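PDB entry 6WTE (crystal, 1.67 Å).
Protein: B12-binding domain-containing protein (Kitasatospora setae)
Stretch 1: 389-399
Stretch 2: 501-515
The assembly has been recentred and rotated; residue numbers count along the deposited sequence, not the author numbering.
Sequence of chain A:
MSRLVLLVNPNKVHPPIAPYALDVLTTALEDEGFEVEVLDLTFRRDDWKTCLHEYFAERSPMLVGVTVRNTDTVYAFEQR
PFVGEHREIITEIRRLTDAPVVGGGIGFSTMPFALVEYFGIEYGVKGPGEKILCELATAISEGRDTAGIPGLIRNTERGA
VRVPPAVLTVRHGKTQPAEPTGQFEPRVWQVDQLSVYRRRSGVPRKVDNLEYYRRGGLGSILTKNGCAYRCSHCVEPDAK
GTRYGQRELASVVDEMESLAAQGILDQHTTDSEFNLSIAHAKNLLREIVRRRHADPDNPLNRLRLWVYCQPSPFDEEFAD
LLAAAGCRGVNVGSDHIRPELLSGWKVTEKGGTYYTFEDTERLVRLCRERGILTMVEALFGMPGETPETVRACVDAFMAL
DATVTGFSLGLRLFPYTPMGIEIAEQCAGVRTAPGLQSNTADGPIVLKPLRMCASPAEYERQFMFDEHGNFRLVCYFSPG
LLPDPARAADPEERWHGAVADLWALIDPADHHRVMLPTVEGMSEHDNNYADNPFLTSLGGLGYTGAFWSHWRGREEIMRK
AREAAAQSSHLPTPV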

ATOM      1  N   THR A 389      14.976   6.673 -23.302  1.00 15.85           N
ATOM      2  CA  THR A 389      15.213   6.025 -22.014  1.00 16.56           C
ATOM      3  C   THR A 389      14.176   4.937 -21.750  1.00 14.62           C
ATOM      4  O   THR A 389      14.504   3.890 -21.182  1.00 15.46           O
ATOM      5  CB  THR A 389      15.228   7.047 -20.870  1.00 16.28           C
ATOM      6  OG1 THR A 389      13.969   7.729 -20.792  1.00 13.76           O
ATOM      7  CG2 THR A 389      16.361   8.062 -21.053  1.00 16.82           C
ATOM      8  N   VAL A 390      12.927   5.151 -22.172  1.00 13.82           N
ATOM      9  CA  VAL A 390      11.906   4.112 -22.023  1.00 13.97           C
ATOM     10  C   VAL A 390      12.260   2.888 -22.861  1.00 14.40           C
ATOM     11  O   VAL A 390      12.232   1.751 -22.371  1.00 16.30           O
ATOM     12  CB  VAL A 390      10.515   4.658 -22.390  1.00 16.62           C
ATOM     13  CG1 VAL A 390       9.475   3.539 -22.304  1.00 15.16           C
ATOM     14  CG2 VAL A 390      10.132   5.793 -21.470  1.00 14.09           C
ATOM     15  N   ARG A 391      12.593   3.098 -24.140  1.00 17.26           N
ATOM     16  CA  ARG A 391      12.924   1.971 -25.015  1.00 18.06           C
ATOM     17  C   ARG A 391      14.098   1.173 -24.469  1.00 21.06           C
ATOM     18  O   ARG A 391      14.084  -0.067 -24.493  1.00 19.13           O
ATOM     19  CB  ARG A 391      13.251   2.462 -26.425  1.00 19.57           C
ATOM     20  CG  ARG A 391      12.096   3.072 -27.176  1.00 29.16           C
ATOM     21  CD  ARG A 391      12.439   3.246 -28.645  1.00 41.52           C
ATOM     22  NE  ARG A 391      11.540   4.192 -29.301  1.00 45.86           N
ATOM     23  CZ  ARG A 391      11.860   5.453 -29.576  1.00 43.54           C
ATOM     24  NH1 ARG A 391      13.062   5.918 -29.260  1.00 36.19           N
ATOM     25  NH2 ARG A 391      10.979   6.244 -30.173  1.00 47.37           N
ATOM     26  N   ALA A 392      15.129   1.868 -23.979  1.00 19.44           N
ATOM     27  CA  ALA A 392      16.289   1.174 -23.431  1.00 21.16           C
ATOM     28  C   ALA A 392      15.894   0.296 -22.254  1.00 16.67           C
ATOM     29  O   ALA A 392      16.364  -0.842 -22.132  1.00 15.57           O
ATOM     30  CB  ALA A 392      17.352   2.184 -23.008  1.00 16.67           C
ATOM     31  N   CYS A 393      15.023   0.806 -21.380  1.00 14.54           N
ATOM     32  CA  CYS A 393      14.569   0.011 -20.246  1.00 13.03           C
ATOM     33  C   CYS A 393      13.694  -1.153 -20.698  1.00 15.27           C
ATOM     34  O   CYS A 393      13.867  -2.282 -20.223  1.00 15.91           O
ATOM     35  CB  CYS A 393      13.814   0.894 -19.251  1.00 13.48           C
ATOM     36  SG  CYS A 393      13.286  -0.001 -17.786  1.00 19.62           S
ATOM     37  N   VAL A 394      12.756  -0.902 -21.618  1.00 14.50           N
ATOM     38  CA  VAL A 394      11.910  -1.979 -22.132  1.00 16.96           C
ATOM     39  C   VAL A 394      12.771  -3.101 -22.690  1.00 14.31           C
ATOM     40  O   VAL A 394      12.601  -4.272 -22.332  1.00 15.62           O
ATOM     41  CB  VAL A 394      10.931  -1.443 -23.192  1.00 16.28           C
ATOM     42  CG1 VAL A 394      10.324  -2.594 -23.994  1.00 16.91           C
ATOM     43  CG2 VAL A 394       9.827  -0.625 -22.528  1.00 15.33           C
ATOM     44  N   ASP A 395      13.733  -2.752 -23.550  1.00 16.10           N
ATOM     45  CA  ASP A 395      14.567  -3.767 -24.191  1.00 15.76           C
ATOM     46  C   ASP A 395      15.349  -4.577 -23.169  1.00 15.91           C
ATOM     47  O   ASP A 395      15.425  -5.809 -23.266  1.00 16.55           O
ATOM     48  CB  ASP A 395      15.524  -3.109 -25.188  1.00 17.99           C
ATOM     49  CG  ASP A 395      14.818  -2.629 -26.441  1.00 21.09           C
ATOM     50  OD1 ASP A 395      13.652  -3.014 -26.652  1.00 25.07           O
ATOM     51  OD2 ASP A 395      15.432  -1.868 -27.213  1.00 23.35           O
ATOM     52  N   ALA A 396      15.946  -3.905 -22.185  1.00 14.32           N
ATOM     53  CA  ALA A 396      16.753  -4.614 -21.199  1.00 13.10           C
ATOM     54  C   ALA A 396      15.887  -5.456 -20.268  1.00 16.17           C
ATOM     55  O   ALA A 396      16.224  -6.608 -19.973  1.00 15.05           O
ATOM     56  CB  ALA A 396      17.589  -3.623 -20.400  1.00 15.58           C
ATOM     57  N   PHE A 397      14.769  -4.897 -19.790  1.00 13.60           N
ATOM     58  CA  PHE A 397      13.893  -5.648 -18.893  1.00 12.24           C
ATOM     59  C   PHE A 397      13.272  -6.854 -19.594  1.00 15.10           C
ATOM     60  O   PHE A 397      13.211  -7.948 -19.023  1.00 13.49           O
ATOM     61  CB  PHE A 397      12.791  -4.743 -18.330  1.00 12.01           C
ATOM     62  CG  PHE A 397      13.214  -3.927 -17.149  1.00 11.72           C
ATOM     63  CD1 PHE A 397      14.545  -3.602 -16.937  1.00 15.73           C
ATOM     64  CD2 PHE A 397      12.268  -3.485 -16.229  1.00 12.65           C
ATOM     65  CE1 PHE A 397      14.921  -2.832 -15.835  1.00 16.00           C
ATOM     66  CE2 PHE A 397      12.642  -2.718 -15.128  1.00 17.38           C
ATOM     67  CZ  PHE A 397      13.972  -2.399 -14.933  1.00 15.18           C
ATOM     68  N   MET A 398      12.791  -6.672 -20.828  1.00 14.87           N
ATOM     69  CA  MET A 398      12.140  -7.772 -21.529  1.00 14.72           C
ATOM     70  C   MET A 398      13.105  -8.924 -21.787  1.00 14.47           C
ATOM     71  O   MET A 398      12.689 -10.089 -21.800  1.00 15.91           O
ATOM     72  CB  MET A 398      11.531  -7.269 -22.840  1.00 13.88           C
ATOM     73  CG  MET A 398      10.320  -6.369 -22.642  1.00 13.61           C
ATOM     74  SD  MET A 398       8.958  -7.240 -21.834  1.00 17.82           S
ATOM     75  CE  MET A 398       8.592  -8.438 -23.114  1.00 17.33           C
ATOM     76  N   ALA A 399      14.393  -8.624 -21.967  1.00 16.09           N
ATOM     77  CA  ALA A 399      15.381  -9.672 -22.205  1.00 15.14           C
ATOM     78  C   ALA A 399      15.661 -10.512 -20.965  1.00 18.63           C
ATOM     79  O   ALA A 399      16.294 -11.566 -21.086  1.00 15.67           O
ATOM     80  CB  ALA A 399      16.684  -9.054 -22.728  1.00 15.94           C
ATOM     81  N   ASP A 501       1.723   5.025 -26.734  1.00 21.84           N
ATOM     82  CA  ASP A 501       3.133   5.030 -27.122  1.00 21.83           C
ATOM     83  C   ASP A 501       3.889   3.880 -26.472  1.00 21.37           C
ATOM     84  O   ASP A 501       4.763   3.269 -27.096  1.00 22.36           O
ATOM     85  CB  ASP A 501       3.793   6.356 -26.734  1.00 23.69           C
ATOM     86  CG  ASP A 501       3.284   7.533 -27.543  1.00 25.08           C
ATOM     87  OD1 ASP A 501       2.840   7.328 -28.688  1.00 26.34           O
ATOM     88  OD2 ASP A 501       3.343   8.670 -27.024  1.00 31.03           O
ATOM     89  N   LEU A 502       3.584   3.587 -25.208  1.00 21.64           N
ATOM     90  CA  LEU A 502       4.268   2.498 -24.521  1.00 20.13           C
ATOM     91  C   LEU A 502       3.870   1.146 -25.103  1.00 20.68           C
ATOM     92  O   LEU A 502       4.731   0.284 -25.318  1.00 20.00           O
ATOM     93  CB  LEU A 502       3.974   2.563 -23.022  1.00 20.52           C
ATOM     94  CG  LEU A 502       4.533   1.439 -22.147  1.00 18.14           C
ATOM     95  CD1 LEU A 502       6.049   1.377 -22.240  1.00 18.70           C
ATOM     96  CD2 LEU A 502       4.100   1.623 -20.708  1.00 20.90           C
ATOM     97  N   TRP A 503       2.577   0.950 -25.387  1.00 22.27           N
ATOM     98  CA  TRP A 503       2.130  -0.306 -25.990  1.00 23.05           C
ATOM     99  C   TRP A 503       2.844  -0.592 -27.301  1.00 23.72           C
ATOM    100  O   TRP A 503       3.126  -1.751 -27.623  1.00 27.38           O
ATOM    101  CB  TRP A 503       0.624  -0.278 -26.232  1.00 24.86           C
ATOM    102  CG  TRP A 503      -0.174  -0.783 -25.098  1.00 26.72           C
ATOM    103  CD1 TRP A 503      -0.431  -0.143 -23.926  1.00 24.82           C
ATOM    104  CD2 TRP A 503      -0.828  -2.055 -25.019  1.00 25.80           C
ATOM    105  NE1 TRP A 503      -1.216  -0.934 -23.120  1.00 25.80           N
ATOM    106  CE2 TRP A 503      -1.468  -2.116 -23.768  1.00 24.93           C
ATOM    107  CE3 TRP A 503      -0.933  -3.148 -25.886  1.00 31.74           C
ATOM    108  CZ2 TRP A 503      -2.207  -3.226 -23.360  1.00 30.10           C
ATOM    109  CZ3 TRP A 503      -1.666  -4.249 -25.481  1.00 30.99           C
ATOM    110  CH2 TRP A 503      -2.294  -4.280 -24.228  1.00 32.03           C
ATOM    111  N   ALA A 504       3.129   0.448 -28.083  1.00 26.24           N
ATOM    112  CA  ALA A 504       3.774   0.252 -29.375  1.00 22.70           C
ATOM    113  C   ALA A 504       5.191  -0.288 -29.254  1.00 24.50           C
ATOM    114  O   ALA A 504       5.752  -0.736 -30.260  1.00 26.50           O
ATOM    115  CB  ALA A 504       3.788   1.565 -30.157  1.00 24.55           C
ATOM    116  N   LEU A 505       5.787  -0.246 -28.064  1.00 21.30           N
ATOM    117  CA  LEU A 505       7.139  -0.756 -27.880  1.00 23.28           C
ATOM    118  C   LEU A 505       7.193  -2.259 -27.633  1.00 23.68           C
ATOM    119  O   LEU A 505       8.280  -2.841 -27.710  1.00 25.63           O
ATOM    120  CB  LEU A 505       7.821  -0.030 -26.722  1.00 21.87           C
ATOM    121  CG  LEU A 505       8.006   1.472 -26.929  1.00 23.70           C
ATOM    122  CD1 LEU A 505       8.645   2.087 -25.700  1.00 21.25           C
ATOM    123  CD2 LEU A 505       8.841   1.741 -28.176  1.00 24.74           C
ATOM    124  N   ILE A 506       6.068  -2.904 -27.342  1.00 22.08           N
ATOM    125  CA  ILE A 506       6.056  -4.315 -26.977  1.00 21.53           C
ATOM    126  C   ILE A 506       5.773  -5.148 -28.216  1.00 22.10           C
ATOM    127  O   ILE A 506       4.793  -4.905 -28.931  1.00 24.39           O
ATOM    128  CB  ILE A 506       5.023  -4.596 -25.875  1.00 22.57           C
ATOM    129  CG1 ILE A 506       5.298  -3.706 -24.662  1.00 24.12           C
ATOM    130  CG2 ILE A 506       5.035  -6.071 -25.495  1.00 22.34           C
ATOM    131  CD1 ILE A 506       6.670  -3.917 -24.049  1.00 20.31           C
ATOM    132  N   ASP A 507       6.639  -6.119 -28.481  1.00 23.43           N
ATOM    133  CA  ASP A 507       6.374  -7.071 -29.546  1.00 24.94           C
ATOM    134  C   ASP A 507       5.083  -7.816 -29.222  1.00 22.86           C
ATOM    135  O   ASP A 507       4.898  -8.252 -28.078  1.00 21.63           O
ATOM    136  CB  ASP A 507       7.547  -8.042 -29.682  1.00 24.77           C
ATOM    137  CG  ASP A 507       7.491  -8.862 -30.959  1.00 31.00           C
ATOM    138  OD1 ASP A 507       6.455  -9.508 -31.222  1.00 30.09           O
ATOM    139  OD2 ASP A 507       8.492  -8.851 -31.707  1.00 34.28           O
ATOM    140  N   PRO A 508       4.157  -7.948 -30.172  1.00 22.55           N
ATOM    141  CA  PRO A 508       2.906  -8.669 -29.874  1.00 24.76           C
ATOM    142  C   PRO A 508       3.118 -10.098 -29.398  1.00 21.89           C
ATOM    143  O   PRO A 508       2.278 -10.621 -28.652  1.00 23.50           O
ATOM    144  CB  PRO A 508       2.152  -8.622 -31.211  1.00 29.80           C
ATOM    145  CG  PRO A 508       2.686  -7.403 -31.896  1.00 29.95           C
ATOM    146  CD  PRO A 508       4.137  -7.324 -31.507  1.00 27.77           C
ATOM    147  N   ALA A 509       4.220 -10.745 -29.792  1.00 22.87           N
ATOM    148  CA  ALA A 509       4.502 -12.092 -29.313  1.00 21.53           C
ATOM    149  C   ALA A 509       4.825 -12.134 -27.826  1.00 22.88           C
ATOM    150  O   ALA A 509       4.908 -13.231 -27.261  1.00 23.60           O
ATOM    151  CB  ALA A 509       5.659 -12.703 -30.112  1.00 23.22           C
ATOM    152  N   ASP A 510       4.996 -10.977 -27.184  1.00 19.29           N
ATOM    153  CA  ASP A 510       5.312 -10.882 -25.765  1.00 17.62           C
ATOM    154  C   ASP A 510       4.138 -10.416 -24.914  1.00 15.71           C
ATOM    155  O   ASP A 510       4.289 -10.286 -23.694  1.00 14.65           O
ATOM    156  CB  ASP A 510       6.485  -9.915 -25.547  1.00 17.09           C
ATOM    157  CG  ASP A 510       7.791 -10.426 -26.123  1.00 24.57           C
ATOM    158  OD1 ASP A 510       7.982 -11.661 -26.173  1.00 26.92           O
ATOM    159  OD2 ASP A 510       8.634  -9.581 -26.505  1.00 23.15           O
ATOM    160  N   HIS A 511       2.978 -10.146 -25.518  1.00 14.93           N
ATOM    161  CA  HIS A 511       1.842  -9.639 -24.748  1.00 17.00           C
ATOM    162  C   HIS A 511       1.430 -10.602 -23.639  1.00 14.44           C
ATOM    163  O   HIS A 511       0.925 -10.174 -22.594  1.00 17.35           O
ATOM    164  CB  HIS A 511       0.660  -9.380 -25.681  1.00 19.23           C
ATOM    165  CG  HIS A 511       0.795  -8.135 -26.497  1.00 22.39           C
ATOM    166  ND1 HIS A 511       0.009  -7.882 -27.602  1.00 31.45           N
ATOM    167  CD2 HIS A 511       1.606  -7.060 -26.360  1.00 27.83           C
ATOM    168  CE1 HIS A 511       0.340  -6.712 -28.117  1.00 27.74           C
ATOM    169  NE2 HIS A 511       1.306  -6.191 -27.382  1.00 29.28           N
ATOM    170  N   HIS A 512       1.646 -11.903 -23.839  1.00 15.27           N
ATOM    171  CA  HIS A 512       1.254 -12.871 -22.824  1.00 15.26           C
ATOM    172  C   HIS A 512       2.040 -12.685 -21.533  1.00 13.82           C
ATOM    173  O   HIS A 512       1.550 -13.044 -20.458  1.00 13.57           O
ATOM    174  CB  HIS A 512       1.455 -14.286 -23.361  1.00 17.81           C
ATOM    175  CG  HIS A 512       2.891 -14.638 -23.575  1.00 18.25           C
ATOM    176  ND1 HIS A 512       3.535 -15.621 -22.854  1.00 19.36           N
ATOM    177  CD2 HIS A 512       3.825 -14.105 -24.400  1.00 16.45           C
ATOM    178  CE1 HIS A 512       4.793 -15.704 -23.252  1.00 18.71           C
ATOM    179  NE2 HIS A 512       4.996 -14.791 -24.182  1.00 19.88           N
ATOM    180  N   ARG A 513       3.253 -12.127 -21.605  1.00 13.66           N
ATOM    181  CA  ARG A 513       4.113 -12.050 -20.430  1.00 13.19           C
ATOM    182  C   ARG A 513       4.345 -10.623 -19.946  1.00 16.05           C
ATOM    183  O   ARG A 513       5.266 -10.392 -19.157  1.00 13.69           O
ATOM    184  CB  ARG A 513       5.455 -12.743 -20.690  1.00 14.23           C
ATOM    185  CG  ARG A 513       6.363 -12.107 -21.750  1.00 16.68           C
ATOM    186  CD  ARG A 513       7.669 -12.915 -21.853  1.00 15.31           C
ATOM    187  NE  ARG A 513       8.622 -12.413 -22.844  1.00 15.92           N
ATOM    188  CZ  ARG A 513       9.675 -11.651 -22.558  1.00 19.26           C
ATOM    189  NH1 ARG A 513       9.917 -11.279 -21.306  1.00 16.79           N
ATOM    190  NH2 ARG A 513      10.488 -11.253 -23.528  1.00 19.42           N
ATOM    191  N   VAL A 514       3.527  -9.663 -20.381  1.00 13.02           N
ATOM    192  CA  VAL A 514       3.671  -8.285 -19.930  1.00 12.77           C
ATOM    193  C   VAL A 514       2.349  -7.784 -19.375  1.00 15.19           C
ATOM    194  O   VAL A 514       1.267  -8.190 -19.814  1.00 14.71           O
ATOM    195  CB  VAL A 514       4.145  -7.334 -21.048  1.00 16.17           C
ATOM    196  CG1 VAL A 514       5.442  -7.824 -21.648  1.00 18.28           C
ATOM    197  CG2 VAL A 514       3.078  -7.176 -22.114  1.00 20.00           C
ATOM    198  N   MET A 515       2.453  -6.878 -18.407  1.00 13.26           N
ATOM    199  CA  MET A 515       1.326  -6.121 -17.882  1.00 12.89           C
ATOM    200  C   MET A 515       1.580  -4.652 -18.175  1.00 17.04           C
ATOM    201  O   MET A 515       2.554  -4.083 -17.678  1.00 14.75           O
ATOM    202  CB  MET A 515       1.166  -6.353 -16.385  1.00 15.00           C
ATOM    203  CG  MET A 515       0.618  -7.724 -16.037  1.00 14.97           C
ATOM    204  SD  MET A 515       0.288  -7.808 -14.271  1.00 18.90           S
ATOM    205  CE  MET A 515      -0.455  -9.429 -14.116  1.00 17.76           C
TER
HETATM  206  O   HOH W   1      11.199  -9.886 -18.763  1.00 12.99           O

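The guanidinium of Arg513 does two jobs at once at the end of this contact: it grips a backbone carbonyl with its edge and carries a methionine methyl on its face. Both terminal nitrogens donate to the same acceptor, NH2 to Met398 O at 3.0 Å and NH1 to Met398 O at 3.1 Å, a fork with nearly equal arms and N-H...O angles near 145°. The fork converges on a single main-chain oxygen, Met398 O. The side chain of the same residue then folds back through three m rotamers, so that Met398 CE lies over one face of the guanidinium, 3.4 Å from Arg513 NH2. One methionine thus meets the arginine with both its main chain and its side chain.

The arginine reaches this position nearly extended, with chi2 and chi3 both t, and is steadied from its own stretch. Asp510 OD1 forms a salt bridge with Arg513 NE at 3.5 Å, the hydrogen bond within it being weak. A water adds a looser link between the stretches: its O atom lies 2.8 Å from Phe397 O and accepts a weak hydrogen bond from Arg513 NH1 at 3.2 Å.

The methyl of Met398 has further neighbours. Its CE packs 3.5 Å from Val514 CG1 and 3.5 Å from Asp510 CB, so it touches an aliphatic branch, the carbon base of an acidic side chain and a cationic plane. Met398 has the largest area covered by the opposing stretch of any residue here.

The rest of the contact is plain apolar packing, set by helical spacing. Val390, Val394 and Met398 recur every four residues, and all three direct CA-to-CB toward the second stretch. Leu505, on the type I turn from Trp503 to Ile506, serves the first two: its CD1 is 3.8 Å from Val390 CG1 and 4.3 Å from Val394 CG2. Leu502 starts sideways, but its end comes nearer, bringing CD1 to 4.1 Å from Val390 CG1. Ile506 behaves likewise, its CD1 reaching Val394 CG1 at 3.9 Å. Turn and helix residues therefore share one valine row.

At the exposed margin, Arg391 uses its aliphatic stem, with CG 3.7 Å from Leu505 CD2, while that same methyl sits at the edge of its guanidinium, near the plane. The two arginines make a useful comparison: Arg391 makes no hydrogen bond across the contact, whereas Arg513 supplies both direct ones.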